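Local coordinates for putative hydrolase (Bacteroides ovatus, PDB 4HBS), which is of unknown function but, as a five-bladed beta-propeller related to the beta-fructosidase superfamily, is probably a hydrolase, perhaps acting on glycosides, at residues Tyr34-Tyr45 / Phe399-Asp410. Sequence-based numbering, arbitrary orientation.
Sequences YWKVFVYKDLKY and FYRVFNWESLYD
Two nitrogens of Arg401 converge on one carboxylate oxygen of Asp42: NE lies 2.7 Å from OD2, on its anti side, while NH2 makes a second, weak bond to the same atom. Carboxylate and guanidinium are turned 51° against each other, so the salt bridge is not the coplanar two-oxygen kind. The aspartate is divided between two tasks, for its OD1 caps the helix that begins at Leu43 and accepts from Tyr45 N at 3.0 Å, the donor coming from above the carboxylate plane. With CG anti to the backbone N (chi1 -169°), Asp42 spans both the helix start and the arginine, whose NH1 is held in turn by Glu370 and Leu365 O. Beside this pair, Tyr45 lays its CB over one face of the Phe399 ring, 3.9 Å from the centroid, and turns its ring edge toward that same face.

Strands 38-42 and 399-403 run antiparallel; Asp42, Phe399 and Arg401 lie toward one end, and the 3-10 turn 405-408 follows at the other. Phe38 pairs with Phe403 and Tyr40 with Arg401 through paired backbone bonds, and Asp42 N continues the series to Phe399 O. On one face of the sheet Tyr40 CE1 meets Phe403 CD1 at 3.5 Å, and Leu24 of the neighbouring strand 24-26 touches both side chains.

Past the strands, Asn404 ND2 donates to Lys36 O at 3.0 Å. Lys36 NZ reaches Asp410 OD2 at 3.2 Å while also bonding Tyr34 OH and Asn10 O, and Leu408 CD2 packs against Tyr34 CB and Val37 CG2.

Here the chain's N-terminal part completes a sheet with its C-terminal strands, a closure characteristic of beta-propellers, and the salt bridge at each end is consistent with a join held by charge as well as by backbone pairing.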
loop_
_atom_site.group_PDB
_atom_site.type_symbol
_atom_site.label_atom_id
_atom_site.label_comp_id
_atom_site.label_asym_id
_atom_site.label_seq_id
_atom_site.Cartn_x
_atom_site.Cartn_y
_atom_site.Cartn_z
ATOM N N TYR A 34 24.031 1.775 -0.985
ATOM C CA TYR A 34 25.209 1.141 -1.596
ATOM C C TYR A 34 25.473 1.823 -2.924
ATOM O O TYR A 34 24.526 2.155 -3.624
ATOM C CB TYR A 34 24.892 -0.368 -1.786
ATOM C CG TYR A 34 25.970 -1.262 -2.371
ATOM C CD1 TYR A 34 27.284 -1.192 -1.920
ATOM C CD2 TYR A 34 25.638 -2.309 -3.230
ATOM C CE1 TYR A 34 28.258 -2.082 -2.382
ATOM C CE2 TYR A 34 26.599 -3.211 -3.686
ATOM C CZ TYR A 34 27.907 -3.095 -3.266
ATOM O OH TYR A 34 28.831 -4.006 -3.730
ATOM N N TRP A 35 26.732 2.073 -3.262
ATOM C CA TRP A 35 27.097 2.771 -4.508
ATOM C C TRP A 35 26.645 2.046 -5.827
ATOM O O TRP A 35 26.478 2.724 -6.836
ATOM C CB TRP A 35 28.608 3.047 -4.546
ATOM C CG TRP A 35 29.474 1.817 -4.615
ATOM C CD1 TRP A 35 29.922 1.057 -3.573
ATOM C CD2 TRP A 35 30.053 1.261 -5.793
ATOM N NE1 TRP A 35 30.722 0.043 -4.037
ATOM C CE2 TRP A 35 30.829 0.152 -5.397
ATOM C CE3 TRP A 35 29.954 1.565 -7.154
ATOM C CZ2 TRP A 35 31.525 -0.633 -6.312
ATOM C CZ3 TRP A 35 30.650 0.791 -8.062
ATOM C CH2 TRP A 35 31.435 -0.287 -7.639
ATOM N N LYS A 36 26.445 0.708 -5.822
ATOM C CA LYS A 36 25.975 -0.008 -7.029
ATOM C C LYS A 36 24.419 0.090 -7.190
ATOM O O LYS A 36 23.880 -0.325 -8.230
ATOM C CB LYS A 36 26.374 -1.502 -6.999
ATOM C CG LYS A 36 27.865 -1.806 -6.978
ATOM C CD LYS A 36 28.103 -3.313 -7.209
ATOM C CE LYS A 36 29.556 -3.703 -7.368
ATOM N NZ LYS A 36 29.981 -4.719 -6.369
ATOM N N VAL A 37 23.700 0.587 -6.153
ATOM C CA VAL A 37 22.248 0.694 -6.185
ATOM C C VAL A 37 21.873 2.098 -6.681
ATOM O O VAL A 37 22.242 3.082 -6.055
ATOM C CB VAL A 37 21.662 0.367 -4.787
ATOM C CG1 VAL A 37 20.164 0.676 -4.724
ATOM C CG2 VAL A 37 21.919 -1.097 -4.432
ATOM N N PHE A 38 21.149 2.184 -7.818
ATOM C CA PHE A 38 20.716 3.459 -8.400
ATOM C C PHE A 38 19.284 3.731 -8.007
ATOM O O PHE A 38 18.407 2.950 -8.348
ATOM C CB PHE A 38 20.881 3.440 -9.917
ATOM C CG PHE A 38 22.306 3.139 -10.304
ATOM C CD1 PHE A 38 23.286 4.123 -10.227
ATOM C CD2 PHE A 38 22.704 1.836 -10.591
ATOM C CE1 PHE A 38 24.621 3.831 -10.524
ATOM C CE2 PHE A 38 24.043 1.547 -10.891
ATOM C CZ PHE A 38 24.993 2.545 -10.842
ATOM N N VAL A 39 19.062 4.814 -7.239
ATOM C CA VAL A 39 17.746 5.234 -6.751
ATOM C C VAL A 39 17.325 6.471 -7.521
ATOM O O VAL A 39 18.139 7.378 -7.721
ATOM C CB VAL A 39 17.773 5.520 -5.233
ATOM C CG1 VAL A 39 16.391 5.904 -4.726
ATOM C CG2 VAL A 39 18.310 4.330 -4.453
ATOM N N TYR A 40 16.047 6.526 -7.919
ATOM C CA TYR A 40 15.499 7.635 -8.685
ATOM C C TYR A 40 14.200 8.104 -8.136
ATOM O O TYR A 40 13.432 7.288 -7.634
ATOM C CB TYR A 40 15.213 7.192 -10.123
ATOM C CG TYR A 40 16.413 6.778 -10.926
ATOM C CD1 TYR A 40 16.915 5.486 -10.845
ATOM C CD2 TYR A 40 16.984 7.639 -11.855
ATOM C CE1 TYR A 40 18.028 5.093 -11.590
ATOM C CE2 TYR A 40 18.081 7.252 -12.628
ATOM C CZ TYR A 40 18.596 5.974 -12.496
ATOM O OH TYR A 40 19.684 5.586 -13.235
ATOM N N LYS A 41 13.892 9.391 -8.332
ATOM C CA LYS A 41 12.582 9.944 -8.037
ATOM C C LYS A 41 11.764 9.761 -9.316
ATOM O O LYS A 41 12.211 10.245 -10.355
ATOM C CB LYS A 41 12.672 11.447 -7.693
ATOM C CG LYS A 41 13.376 11.800 -6.419
ATOM C CD LYS A 41 13.561 13.330 -6.317
ATOM C CE LYS A 41 13.813 13.810 -4.899
ATOM N NZ LYS A 41 14.904 14.828 -4.828
ATOM N N ASP A 42 10.614 9.079 -9.290
ATOM C CA ASP A 42 9.795 8.960 -10.511
ATOM C C ASP A 42 8.940 10.246 -10.622
ATOM O O ASP A 42 7.911 10.361 -9.950
ATOM C CB ASP A 42 8.927 7.672 -10.500
ATOM C CG ASP A 42 8.255 7.356 -11.825
ATOM O OD1 ASP A 42 7.932 8.300 -12.568
ATOM O OD2 ASP A 42 8.055 6.158 -12.116
ATOM N N LEU A 43 9.386 11.227 -11.450
ATOM C CA LEU A 43 8.679 12.502 -11.576
ATOM C C LEU A 43 7.423 12.352 -12.421
ATOM O O LEU A 43 6.500 13.150 -12.249
ATOM C CB LEU A 43 9.574 13.599 -12.141
ATOM C CG LEU A 43 10.945 13.813 -11.462
ATOM C CD1 LEU A 43 11.641 15.004 -12.060
ATOM C CD2 LEU A 43 10.818 13.986 -9.954
ATOM N N LYS A 44 7.366 11.323 -13.312
ATOM C CA LYS A 44 6.181 11.042 -14.145
ATOM C C LYS A 44 5.013 10.649 -13.256
ATOM O O LYS A 44 3.903 11.147 -13.447
ATOM C CB LYS A 44 6.482 9.897 -15.138
ATOM C CG LYS A 44 5.479 9.700 -16.255
ATOM C CD LYS A 44 5.874 8.494 -17.120
ATOM C CE LYS A 44 5.954 8.810 -18.590
ATOM N NZ LYS A 44 4.619 8.807 -19.256
ATOM N N TYR A 45 5.265 9.740 -12.276
ATOM C CA TYR A 45 4.227 9.269 -11.356
ATOM C C TYR A 45 3.931 10.327 -10.329
ATOM O O TYR A 45 2.770 10.575 -10.075
ATOM C CB TYR A 45 4.572 7.918 -10.721
ATOM C CG TYR A 45 4.091 6.791 -11.602
ATOM C CD1 TYR A 45 4.685 6.546 -12.833
ATOM C CD2 TYR A 45 2.927 6.095 -11.297
ATOM C CE1 TYR A 45 4.177 5.589 -13.707
ATOM C CE2 TYR A 45 2.392 5.155 -12.174
ATOM C CZ TYR A 45 3.004 4.921 -13.394
ATOM O OH TYR A 45 2.441 4.004 -14.261
ATOM N N PHE A 399 6.758 8.696 -5.557
ATOM C CA PHE A 399 7.248 7.464 -6.155
ATOM C C PHE A 399 8.773 7.450 -6.375
ATOM O O PHE A 399 9.389 8.484 -6.656
ATOM C CB PHE A 399 6.520 7.234 -7.477
ATOM C CG PHE A 399 5.037 7.056 -7.274
ATOM C CD1 PHE A 399 4.198 8.161 -7.139
ATOM C CD2 PHE A 399 4.486 5.791 -7.128
ATOM C CE1 PHE A 399 2.831 8.001 -6.955
ATOM C CE2 PHE A 399 3.115 5.634 -6.915
ATOM C CZ PHE A 399 2.299 6.742 -6.840
ATOM N N TYR A 400 9.368 6.248 -6.230
ATOM C CA TYR A 400 10.801 6.000 -6.426
ATOM C C TYR A 400 11.013 4.726 -7.222
ATOM O O TYR A 400 10.189 3.832 -7.153
ATOM C CB TYR A 400 11.538 5.861 -5.067
ATOM C CG TYR A 400 11.337 7.044 -4.157
ATOM C CD1 TYR A 400 10.186 7.166 -3.385
ATOM C CD2 TYR A 400 12.274 8.068 -4.096
ATOM C CE1 TYR A 400 9.971 8.277 -2.581
ATOM C CE2 TYR A 400 12.057 9.200 -3.313
ATOM C CZ TYR A 400 10.907 9.296 -2.550
ATOM O OH TYR A 400 10.685 10.425 -1.802
ATOM N N ARG A 401 12.123 4.628 -7.945
ATOM C CA ARG A 401 12.520 3.413 -8.667
ATOM C C ARG A 401 13.943 3.077 -8.241
ATOM O O ARG A 401 14.781 3.986 -8.167
ATOM C CB ARG A 401 12.430 3.586 -10.181
ATOM C CG ARG A 401 11.057 4.025 -10.657
ATOM C CD ARG A 401 10.577 3.290 -11.890
ATOM N NE ARG A 401 9.198 3.677 -12.207
ATOM C CZ ARG A 401 8.340 2.975 -12.948
ATOM N NH1 ARG A 401 8.705 1.813 -13.488
ATOM N NH2 ARG A 401 7.109 3.429 -13.157
ATOM N N VAL A 402 14.197 1.811 -7.880
ATOM C CA VAL A 402 15.515 1.344 -7.462
ATOM C C VAL A 402 15.993 0.373 -8.514
ATOM O O VAL A 402 15.368 -0.670 -8.711
ATOM C CB VAL A 402 15.513 0.691 -6.051
ATOM C CG1 VAL A 402 16.933 0.418 -5.570
ATOM C CG2 VAL A 402 14.766 1.554 -5.039
ATOM N N PHE A 403 17.085 0.716 -9.211
ATOM C CA PHE A 403 17.682 -0.167 -10.215
ATOM C C PHE A 403 18.914 -0.829 -9.636
ATOM O O PHE A 403 19.674 -0.197 -8.891
ATOM C CB PHE A 403 18.053 0.596 -11.470
ATOM C CG PHE A 403 16.864 1.089 -12.244
ATOM C CD1 PHE A 403 16.151 2.198 -11.815
ATOM C CD2 PHE A 403 16.508 0.498 -13.450
ATOM C CE1 PHE A 403 15.077 2.680 -12.552
ATOM C CE2 PHE A 403 15.434 0.981 -14.189
ATOM C CZ PHE A 403 14.719 2.065 -13.732
ATOM N N ASN A 404 19.106 -2.104 -9.960
ATOM C CA ASN A 404 20.247 -2.877 -9.506
ATOM C C ASN A 404 20.216 -3.105 -7.959
ATOM O O ASN A 404 21.264 -3.280 -7.339
ATOM C CB ASN A 404 21.554 -2.205 -9.975
ATOM C CG ASN A 404 22.688 -3.150 -10.263
ATOM O OD1 ASN A 404 22.498 -4.345 -10.541
ATOM N ND2 ASN A 404 23.906 -2.634 -10.214
ATOM N N TRP A 405 18.995 -3.147 -7.365
ATOM C CA TRP A 405 18.751 -3.466 -5.937
ATOM C C TRP A 405 19.356 -4.837 -5.553
ATOM O O TRP A 405 19.776 -5.026 -4.417
ATOM C CB TRP A 405 17.240 -3.467 -5.620
ATOM C CG TRP A 405 16.412 -4.363 -6.501
ATOM C CD1 TRP A 405 15.856 -4.045 -7.704
ATOM C CD2 TRP A 405 16.147 -5.756 -6.295
ATOM N NE1 TRP A 405 15.239 -5.144 -8.247
ATOM C CE2 TRP A 405 15.420 -6.214 -7.414
ATOM C CE3 TRP A 405 16.483 -6.673 -5.287
ATOM C CZ2 TRP A 405 14.982 -7.535 -7.528
ATOM C CZ3 TRP A 405 16.076 -7.988 -5.418
ATOM C CH2 TRP A 405 15.335 -8.408 -6.529
ATOM N N GLU A 406 19.395 -5.778 -6.522
ATOM C CA GLU A 406 19.967 -7.135 -6.390
ATOM C C GLU A 406 21.441 -7.126 -5.902
ATOM O O GLU A 406 21.858 -8.070 -5.235
ATOM C CB GLU A 406 19.912 -7.862 -7.757
ATOM C CG GLU A 406 18.511 -8.044 -8.330
ATOM C CD GLU A 406 18.117 -7.163 -9.509
ATOM O OE1 GLU A 406 18.454 -5.954 -9.496
ATOM O OE2 GLU A 406 17.403 -7.668 -10.409
ATOM N N SER A 407 22.221 -6.064 -6.260
ATOM C CA SER A 407 23.639 -5.881 -5.899
ATOM C C SER A 407 23.928 -5.949 -4.424
ATOM O O SER A 407 25.033 -6.323 -4.067
ATOM C CB SER A 407 24.136 -4.525 -6.375
ATOM O OG SER A 407 23.951 -4.388 -7.768
ATOM N N LEU A 408 22.972 -5.568 -3.558
ATOM C CA LEU A 408 23.181 -5.549 -2.108
ATOM C C LEU A 408 23.812 -6.832 -1.550
ATOM O O LEU A 408 24.612 -6.736 -0.613
ATOM C CB LEU A 408 21.862 -5.275 -1.378
ATOM C CG LEU A 408 21.310 -3.844 -1.485
ATOM C CD1 LEU A 408 19.986 -3.752 -0.817
ATOM C CD2 LEU A 408 22.262 -2.826 -0.876
ATOM N N TYR A 409 23.506 -8.007 -2.139
ATOM C CA TYR A 409 24.055 -9.287 -1.688
ATOM C C TYR A 409 25.207 -9.803 -2.599
ATOM O O TYR A 409 25.509 -10.999 -2.566
ATOM C CB TYR A 409 22.914 -10.310 -1.600
ATOM C CG TYR A 409 21.836 -9.880 -0.628
ATOM C CD1 TYR A 409 22.093 -9.797 0.735
ATOM C CD2 TYR A 409 20.576 -9.504 -1.074
ATOM C CE1 TYR A 409 21.120 -9.366 1.631
ATOM C CE2 TYR A 409 19.580 -9.107 -0.183
ATOM C CZ TYR A 409 19.865 -9.008 1.168
ATOM O OH TYR A 409 18.889 -8.580 2.039
ATOM N N ASP A 410 25.889 -8.889 -3.357
ATOM C CA ASP A 410 27.028 -9.223 -4.243
ATOM C C ASP A 410 28.170 -9.822 -3.471
ATOM O O ASP A 410 28.618 -10.924 -3.777
ATOM C CB ASP A 410 27.601 -7.955 -4.959
ATOM C CG ASP A 410 27.018 -7.577 -6.303
ATOM O OD1 ASP A 410 26.206 -8.370 -6.852
ATOM O OD2 ASP A 410 27.427 -6.521 -6.849
#